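Putative dihydrodipicolinate synthase (Thermus thermophilus, PDB 2PCQ) is of unconfirmed function but belongs to the dihydrodipicolinate synthetase family, whose members are built on a closed eight-stranded TIM barrel. Local coordinates at residues T8-G14 with P251-P257; L229-K235 with R268-V272. All coordinates share one frame; numbering follows the deposited sequence.

How the contacts relate
Both contacts involve the carboxy-terminal part of the chain: contact 1 ties it to the barrel, contact 2 joins two of its own helices. In contact 1 the loop 251-257, which follows helix 216-247, is fastened to the loop leaving the first barrel strand, 2-6. In contact 2 that same long helix packs, through residues 229-235, against helix 266-278, the last of the chain. Helix 216-247 thus links the two: Lys242 NZ, further along it, hydrogen-bonds to the carbonyl oxygens of Thr8 and Tyr254. The centres lie 20 Å apart, with nearest atoms about 11 Å from each other. A glycerol, probably from the crystallisation liquor, is hydrogen-bonded to Tyr254 OH; the modelled potassium ion is bound at Ala143 and Val148.

Contact 1 of 2, residues T8-G14 with P251-P257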
ATOM      1  N   THR A   8      18.871 -16.411  16.947  1.00 16.09           N
ATOM      2  CA  THR A   8      20.292 -16.710  16.846  1.00 14.07           C
ATOM      3  C   THR A   8      20.996 -15.675  17.714  1.00 15.08           C
ATOM      4  O   THR A   8      20.974 -14.481  17.417  1.00 15.77           O
ATOM      5  CB  THR A   8      20.791 -16.600  15.397  1.00 16.65           C
ATOM      6  OG1 THR A   8      20.078 -17.538  14.580  1.00 15.60           O
ATOM      7  CG2 THR A   8      22.284 -16.908  15.326  1.00 16.92           C
ATOM      8  N   PRO A   9      21.620 -16.124  18.813  1.00 18.85           N
ATOM      9  CA  PRO A   9      22.334 -15.261  19.758  1.00 15.79           C
ATOM     10  C   PRO A   9      23.584 -14.553  19.254  1.00 18.15           C
ATOM     11  O   PRO A   9      24.413 -15.146  18.574  1.00 17.67           O
ATOM     12  CB  PRO A   9      22.670 -16.209  20.914  1.00 17.60           C
ATOM     13  CG  PRO A   9      21.651 -17.307  20.791  1.00 20.99           C
ATOM     14  CD  PRO A   9      21.588 -17.512  19.303  1.00 15.57           C
ATOM     15  N   PHE A  10      23.691 -13.274  19.606  1.00 17.37           N
ATOM     16  CA  PHE A  10      24.845 -12.432  19.293  1.00 20.39           C
ATOM     17  C   PHE A  10      25.133 -11.758  20.636  1.00 20.59           C
ATOM     18  O   PHE A  10      24.207 -11.553  21.422  1.00 19.11           O
ATOM     19  CB  PHE A  10      24.494 -11.321  18.288  1.00 18.28           C
ATOM     20  CG  PHE A  10      24.141 -11.813  16.912  1.00 17.77           C
ATOM     21  CD1 PHE A  10      25.127 -12.281  16.049  1.00 15.88           C
ATOM     22  CD2 PHE A  10      22.814 -11.804  16.478  1.00 15.77           C
ATOM     23  CE1 PHE A  10      24.800 -12.734  14.768  1.00 19.54           C
ATOM     24  CE2 PHE A  10      22.475 -12.252  15.206  1.00 17.01           C
ATOM     25  CZ  PHE A  10      23.470 -12.721  14.346  1.00 17.05           C
ATOM     26  N   ASP A  11      26.390 -11.432  20.925  1.00 22.95           N
ATOM     27  CA  ASP A  11      26.665 -10.722  22.169  1.00 24.34           C
ATOM     28  C   ASP A  11      26.312  -9.271  21.859  1.00 24.44           C
ATOM     29  O   ASP A  11      25.865  -8.973  20.752  1.00 21.08           O
ATOM     30  CB  ASP A  11      28.136 -10.843  22.597  1.00 26.10           C
ATOM     31  CG  ASP A  11      29.110 -10.405  21.517  1.00 32.25           C
ATOM     32  OD1 ASP A  11      28.809  -9.448  20.771  1.00 29.35           O
ATOM     33  OD2 ASP A  11      30.195 -11.018  21.433  1.00 31.93           O
ATOM     34  N   ARG A  12      26.504  -8.370  22.819  1.00 26.80           N
ATOM     35  CA  ARG A  12      26.179  -6.961  22.608  1.00 27.29           C
ATOM     36  C   ARG A  12      26.936  -6.303  21.455  1.00 29.58           C
ATOM     37  O   ARG A  12      26.444  -5.343  20.857  1.00 30.55           O
ATOM     38  CB  ARG A  12      26.416  -6.163  23.894  1.00 31.59           C
ATOM     39  CG  ARG A  12      25.306  -6.305  24.926  1.00 35.30           C
ATOM     40  CD  ARG A  12      25.652  -5.569  26.212  1.00 36.32           C
ATOM     41  NE  ARG A  12      24.591  -5.663  27.208  1.00 37.23           N
ATOM     42  CZ  ARG A  12      23.420  -5.041  27.117  1.00 35.25           C
ATOM     43  NH1 ARG A  12      23.149  -4.271  26.072  1.00 37.09           N
ATOM     44  NH2 ARG A  12      22.519  -5.188  28.074  1.00 36.48           N
ATOM     45  N   GLU A  13      28.123  -6.815  21.141  1.00 27.40           N
ATOM     46  CA  GLU A  13      28.920  -6.254  20.052  1.00 32.08           C
ATOM     47  C   GLU A  13      28.531  -6.816  18.684  1.00 31.07           C
ATOM     48  O   GLU A  13      29.037  -6.368  17.654  1.00 30.22           O
ATOM     49  CB  GLU A  13      30.412  -6.495  20.300  1.00 35.55           C
ATOM     50  CG  GLU A  13      31.006  -5.674  21.439  1.00 43.92           C
ATOM     51  CD  GLU A  13      30.407  -6.016  22.791  1.00 52.48           C
ATOM     52  OE1 GLU A  13      30.446  -7.204  23.179  1.00 48.83           O
ATOM     53  OE2 GLU A  13      29.902  -5.093  23.468  1.00 57.30           O
ATOM     54  N   GLY A  14      27.640  -7.802  18.674  1.00 26.06           N
ATOM     55  CA  GLY A  14      27.201  -8.374  17.414  1.00 20.31           C
ATOM     56  C   GLY A  14      27.930  -9.629  16.982  1.00 20.39           C
ATOM     57  O   GLY A  14      27.774 -10.075  15.849  1.00 20.54           O
ATOM     58  N   PRO A 251      19.870 -18.006  27.260  1.00 21.82           N
ATOM     59  CA  PRO A 251      20.914 -17.301  26.505  1.00 21.66           C
ATOM     60  C   PRO A 251      20.549 -16.890  25.072  1.00 22.46           C
ATOM     61  O   PRO A 251      21.224 -17.281  24.120  1.00 21.40           O
ATOM     62  CB  PRO A 251      22.073 -18.294  26.540  1.00 18.54           C
ATOM     63  CG  PRO A 251      21.366 -19.602  26.405  1.00 17.54           C
ATOM     64  CD  PRO A 251      20.191 -19.443  27.371  1.00 22.10           C
ATOM     65  N   ALA A 252      19.500 -16.085  24.925  1.00 19.98           N
ATOM     66  CA  ALA A 252      19.057 -15.637  23.607  1.00 18.20           C
ATOM     67  C   ALA A 252      19.956 -14.564  23.001  1.00 19.85           C
ATOM     68  O   ALA A 252      19.926 -14.327  21.795  1.00 20.08           O
ATOM     69  CB  ALA A 252      17.627 -15.123  23.689  1.00 15.75           C
ATOM     70  N   GLY A 253      20.757 -13.909  23.833  1.00 19.55           N
ATOM     71  CA  GLY A 253      21.633 -12.876  23.317  1.00 18.67           C
ATOM     72  C   GLY A 253      20.894 -11.609  22.905  1.00 20.63           C
ATOM     73  O   GLY A 253      19.776 -11.352  23.359  1.00 19.26           O
ATOM     74  N   TYR A 254      21.518 -10.828  22.025  1.00 14.77           N
ATOM     75  CA  TYR A 254      20.953  -9.559  21.572  1.00 17.09           C
ATOM     76  C   TYR A 254      20.862  -9.456  20.057  1.00 17.57           C
ATOM     77  O   TYR A 254      21.566 -10.160  19.332  1.00 16.82           O
ATOM     78  CB  TYR A 254      21.827  -8.409  22.077  1.00 17.87           C
ATOM     79  CG  TYR A 254      22.061  -8.443  23.565  1.00 20.66           C
ATOM     80  CD1 TYR A 254      21.286  -7.677  24.431  1.00 19.16           C
ATOM     81  CD2 TYR A 254      23.031  -9.283  24.114  1.00 21.00           C
ATOM     82  CE1 TYR A 254      21.468  -7.745  25.808  1.00 25.25           C
ATOM     83  CE2 TYR A 254      23.220  -9.363  25.485  1.00 23.18           C
ATOM     84  CZ  TYR A 254      22.437  -8.594  26.326  1.00 24.97           C
ATOM     85  OH  TYR A 254      22.620  -8.680  27.685  1.00 26.16           O
ATOM     86  N   PRO A 255      19.985  -8.571  19.558  1.00 15.92           N
ATOM     87  CA  PRO A 255      19.844  -8.399  18.110  1.00 17.22           C
ATOM     88  C   PRO A 255      21.169  -7.836  17.598  1.00 17.62           C
ATOM     89  O   PRO A 255      21.859  -7.117  18.322  1.00 17.53           O
ATOM     90  CB  PRO A 255      18.709  -7.382  17.991  1.00 14.33           C
ATOM     91  CG  PRO A 255      17.887  -7.645  19.223  1.00 17.69           C
ATOM     92  CD  PRO A 255      18.951  -7.813  20.281  1.00 15.92           C
ATOM     93  N   ARG A 256      21.532  -8.148  16.362  1.00 18.73           N
ATOM     94  CA  ARG A 256      22.792  -7.645  15.832  1.00 19.74           C
ATOM     95  C   ARG A 256      22.686  -6.150  15.538  1.00 19.14           C
ATOM     96  O   ARG A 256      21.708  -5.702  14.943  1.00 18.32           O
ATOM     97  CB  ARG A 256      23.179  -8.415  14.564  1.00 18.24           C
ATOM     98  CG  ARG A 256      24.678  -8.478  14.345  1.00 16.08           C
ATOM     99  CD  ARG A 256      25.085  -9.461  13.247  1.00 18.19           C
ATOM    100  NE  ARG A 256      26.440  -9.942  13.506  1.00 17.49           N
ATOM    101  CZ  ARG A 256      27.165 -10.693  12.682  1.00 18.63           C
ATOM    102  NH1 ARG A 256      26.687 -11.075  11.506  1.00 15.64           N
ATOM    103  NH2 ARG A 256      28.380 -11.075  13.054  1.00 18.53           N
ATOM    104  N   PRO A 257      23.684  -5.352  15.974  1.00 19.70           N
ATOM    105  CA  PRO A 257      23.650  -3.906  15.727  1.00 17.21           C
ATOM    106  C   PRO A 257      23.410  -3.668  14.241  1.00 18.45           C
ATOM    107  O   PRO A 257      23.856  -4.457  13.407  1.00 16.60           O
ATOM    108  CB  PRO A 257      25.036  -3.447  16.173  1.00 18.14           C
ATOM    109  CG  PRO A 257      25.348  -4.404  17.298  1.00 19.87           C
ATOM    110  CD  PRO A 257      24.899  -5.731  16.718  1.00 16.21           C
TER
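Two irregular loops run past each other with the CA atoms of Pro9 and Gly253 4.3 Å apart, and Tyr254 N donates to Phe10 O in a nearly straight bond of 2.8 Å (165° at the hydrogen). Beyond Phe10 the chain folds into a type I turn, Asp11 to Gly14, whose last carbonyl is taken by Arg256. Arg256 NE reaches Gly14 O at 2.7 Å, in the carbonyl plane, while its NH2 adds a weak second bond to the same oxygen. The extended arginine chain crosses one face of the Phe10 ring at about a right angle, with CD offset toward the rim in a CH-pi contact, 3.9 Å from the centroid; guanidinium and ring are nearly parallel, 16° apart. NH2 also forms a salt bridge with Glu51, and NH1 a hydrogen bond to His46 O. Arg12 CG makes a CH-pi contact 3.8 Å from the Tyr254 ring centroid, and the Arg12 guanidinium follows, with Tyr254 CE1 over its centre and the planes 35° apart. Pro257, packed against Gly14, also touches Leu74 of the second subunit. The loop from the first strand to helix 18-28 is a beta-alpha connection of the TIM barrel, here tied to the carboxy-terminal region.

Contact 2 of 2, residues L229-K235 with R268-V272; sequences LGDLLAK and RFLPV
Leu232 packs on Phe269 where the last helix of the chain, 266-278, meets the long helix 216-247 of the region that follows the TIM barrel, in a roughly antiparallel helix pair. The short segments approach to 10.3 Å between axes and cross at -150°. Leu232 presents its CB to the edge of the Phe269 ring, 3.7 Å from CD1, and its two methyls part from there: CD1 goes to Val272 CG2 at 3.8 Å, whereas CD2 turns to Arg268. Phe269 has CG anti to its backbone N (chi1 -163°), which carries the ring in toward the long helix. There CZ meets Leu229 CD1 at 3.5 Å, and Leu229 O lies in the plane of the ring, at its edge, 3.7 Å from CE1. Leu240 and Ala244, later on the same long helix, also touch the Phe269 side chain. Val272 CG1 rests against the first residue of 229-235, 4.2 Å from Leu229 CB.

Toward the surface the packing turns polar. Lys235 NZ makes a salt bridge to Asp231 OD2 one turn back on its own helix, and a water accepts from both Lys235 NZ, weakly, and Arg268 NH1, bridging two like charges. The bend of Arg268 at chi3 (59°) brings its guanidinium across Leu232, whose CD2 lies over one face, offset toward the rim, 3.4 Å from NH2.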
ATOM      1  N   LEU A 229      -0.117 -11.958  24.429  1.00 14.83           N
ATOM      2  CA  LEU A 229       1.269 -12.393  24.294  1.00 15.48           C
ATOM      3  C   LEU A 229       1.678 -12.407  22.821  1.00 17.96           C
ATOM      4  O   LEU A 229       2.710 -11.853  22.448  1.00 16.79           O
ATOM      5  CB  LEU A 229       1.451 -13.802  24.877  1.00 15.44           C
ATOM      6  CG  LEU A 229       2.855 -14.408  24.736  1.00 22.47           C
ATOM      7  CD1 LEU A 229       3.761 -13.825  25.811  1.00 17.85           C
ATOM      8  CD2 LEU A 229       2.798 -15.929  24.860  1.00 15.91           C
ATOM      9  N   GLY A 230       0.863 -13.046  21.989  1.00 17.47           N
ATOM     10  CA  GLY A 230       1.171 -13.126  20.573  1.00 16.81           C
ATOM     11  C   GLY A 230       1.095 -11.795  19.848  1.00 14.98           C
ATOM     12  O   GLY A 230       1.900 -11.526  18.957  1.00 15.46           O
ATOM     13  N   ASP A 231       0.127 -10.968  20.233  1.00 17.57           N
ATOM     14  CA  ASP A 231      -0.076  -9.654  19.622  1.00 16.50           C
ATOM     15  C   ASP A 231       1.083  -8.712  19.911  1.00 18.44           C
ATOM     16  O   ASP A 231       1.610  -8.074  19.002  1.00 15.14           O
ATOM     17  CB  ASP A 231      -1.375  -9.029  20.137  1.00 14.44           C
ATOM     18  CG  ASP A 231      -1.600  -7.618  19.605  1.00 25.35           C
ATOM     19  OD1 ASP A 231      -1.831  -7.463  18.387  1.00 21.00           O
ATOM     20  OD2 ASP A 231      -1.541  -6.661  20.407  1.00 25.74           O
ATOM     21  N   LEU A 232       1.475  -8.617  21.179  1.00 16.46           N
ATOM     22  CA  LEU A 232       2.577  -7.741  21.559  1.00 17.17           C
ATOM     23  C   LEU A 232       3.909  -8.219  21.002  1.00 15.86           C
ATOM     24  O   LEU A 232       4.722  -7.416  20.557  1.00 17.82           O
ATOM     25  CB  LEU A 232       2.674  -7.623  23.081  1.00 18.50           C
ATOM     26  CG  LEU A 232       1.632  -6.706  23.723  1.00 24.24           C
ATOM     27  CD1 LEU A 232       1.732  -6.800  25.234  1.00 24.07           C
ATOM     28  CD2 LEU A 232       1.854  -5.267  23.250  1.00 26.23           C
ATOM     29  N   LEU A 233       4.133  -9.528  21.024  1.00 16.03           N
ATOM     30  CA  LEU A 233       5.381 -10.074  20.513  1.00 17.40           C
ATOM     31  C   LEU A 233       5.539  -9.759  19.026  1.00 17.98           C
ATOM     32  O   LEU A 233       6.638  -9.455  18.563  1.00 19.76           O
ATOM     33  CB  LEU A 233       5.431 -11.589  20.740  1.00 16.22           C
ATOM     34  CG  LEU A 233       6.786 -12.271  20.520  1.00 25.17           C
ATOM     35  CD1 LEU A 233       7.842 -11.624  21.417  1.00 18.01           C
ATOM     36  CD2 LEU A 233       6.666 -13.763  20.820  1.00 17.68           C
ATOM     37  N   ALA A 234       4.439  -9.826  18.282  1.00 15.97           N
ATOM     38  CA  ALA A 234       4.477  -9.535  16.852  1.00 18.47           C
ATOM     39  C   ALA A 234       4.880  -8.079  16.634  1.00 20.06           C
ATOM     40  O   ALA A 234       5.587  -7.762  15.681  1.00 19.49           O
ATOM     41  CB  ALA A 234       3.114  -9.799  16.220  1.00 15.87           C
ATOM     42  N   LYS A 235       4.429  -7.200  17.521  1.00 16.59           N
ATOM     43  CA  LYS A 235       4.761  -5.784  17.417  1.00 19.25           C
ATOM     44  C   LYS A 235       6.205  -5.525  17.836  1.00 16.56           C
ATOM     45  O   LYS A 235       6.870  -4.659  17.274  1.00 17.13           O
ATOM     46  CB  LYS A 235       3.818  -4.947  18.292  1.00 15.54           C
ATOM     47  CG  LYS A 235       2.374  -4.938  17.817  1.00 19.44           C
ATOM     48  CD  LYS A 235       1.460  -4.257  18.830  1.00 22.61           C
ATOM     49  CE  LYS A 235       0.019  -4.226  18.341  1.00 26.06           C
ATOM     50  NZ  LYS A 235      -0.905  -3.730  19.391  1.00 31.93           N
ATOM     51  N   ARG A 268       5.208  -2.870  28.562  1.00 23.23           N
ATOM     52  CA  ARG A 268       3.871  -3.412  28.344  1.00 23.08           C
ATOM     53  C   ARG A 268       3.900  -4.938  28.321  1.00 21.32           C
ATOM     54  O   ARG A 268       2.960  -5.592  28.763  1.00 21.15           O
ATOM     55  CB  ARG A 268       3.300  -2.910  27.016  1.00 25.48           C
ATOM     56  CG  ARG A 268       2.954  -1.431  26.991  1.00 35.75           C
ATOM     57  CD  ARG A 268       2.605  -0.984  25.577  1.00 38.05           C
ATOM     58  NE  ARG A 268       1.478  -1.729  25.024  1.00 41.24           N
ATOM     59  CZ  ARG A 268       1.068  -1.633  23.763  1.00 45.19           C
ATOM     60  NH1 ARG A 268       1.697  -0.823  22.922  1.00 45.71           N
ATOM     61  NH2 ARG A 268       0.028  -2.342  23.342  1.00 45.92           N
ATOM     62  N   PHE A 269       4.987  -5.499  27.807  1.00 17.95           N
ATOM     63  CA  PHE A 269       5.113  -6.948  27.701  1.00 18.46           C
ATOM     64  C   PHE A 269       5.402  -7.655  29.022  1.00 18.51           C
ATOM     65  O   PHE A 269       4.861  -8.728  29.279  1.00 19.81           O
ATOM     66  CB  PHE A 269       6.218  -7.298  26.703  1.00 13.75           C
ATOM     67  CG  PHE A 269       6.171  -8.716  26.219  1.00 15.83           C
ATOM     68  CD1 PHE A 269       5.166  -9.133  25.352  1.00 15.59           C
ATOM     69  CD2 PHE A 269       7.140  -9.629  26.611  1.00 15.14           C
ATOM     70  CE1 PHE A 269       5.130 -10.441  24.879  1.00 14.06           C
ATOM     71  CE2 PHE A 269       7.114 -10.939  26.145  1.00 16.92           C
ATOM     72  CZ  PHE A 269       6.106 -11.347  25.274  1.00 15.17           C
ATOM     73  N   LEU A 270       6.257  -7.059  29.849  1.00 19.40           N
ATOM     74  CA  LEU A 270       6.643  -7.651  31.130  1.00 22.43           C
ATOM     75  C   LEU A 270       5.475  -8.241  31.924  1.00 20.12           C
ATOM     76  O   LEU A 270       5.474  -9.432  32.231  1.00 23.87           O
ATOM     77  CB  LEU A 270       7.400  -6.620  31.982  1.00 23.59           C
ATOM     78  CG  LEU A 270       7.872  -7.039  33.382  1.00 27.25           C
ATOM     79  CD1 LEU A 270       8.781  -8.259  33.295  1.00 21.88           C
ATOM     80  CD2 LEU A 270       8.605  -5.872  34.036  1.00 22.69           C
ATOM     81  N   PRO A 271       4.461  -7.425  32.256  1.00 23.63           N
ATOM     82  CA  PRO A 271       3.329  -7.963  33.018  1.00 24.03           C
ATOM     83  C   PRO A 271       2.570  -9.078  32.299  1.00 25.24           C
ATOM     84  O   PRO A 271       2.027  -9.979  32.941  1.00 20.75           O
ATOM     85  CB  PRO A 271       2.463  -6.729  33.276  1.00 25.41           C
ATOM     86  CG  PRO A 271       2.776  -5.839  32.115  1.00 24.75           C
ATOM     87  CD  PRO A 271       4.272  -5.989  31.984  1.00 23.60           C
ATOM     88  N   VAL A 272       2.528  -9.017  30.972  1.00 22.52           N
ATOM     89  CA  VAL A 272       1.841 -10.049  30.207  1.00 17.38           C
ATOM     90  C   VAL A 272       2.593 -11.368  30.366  1.00 19.02           C
ATOM     91  O   VAL A 272       1.992 -12.405  30.642  1.00 18.16           O
ATOM     92  CB  VAL A 272       1.757  -9.682  28.703  1.00 18.18           C
ATOM     93  CG1 VAL A 272       1.223 -10.865  27.906  1.00 18.91           C
ATOM     94  CG2 VAL A 272       0.838  -8.480  28.512  1.00 16.12           C
TER
HETATM   95  O   HOH W   1       0.206  -0.605  19.991  1.00 45.53           O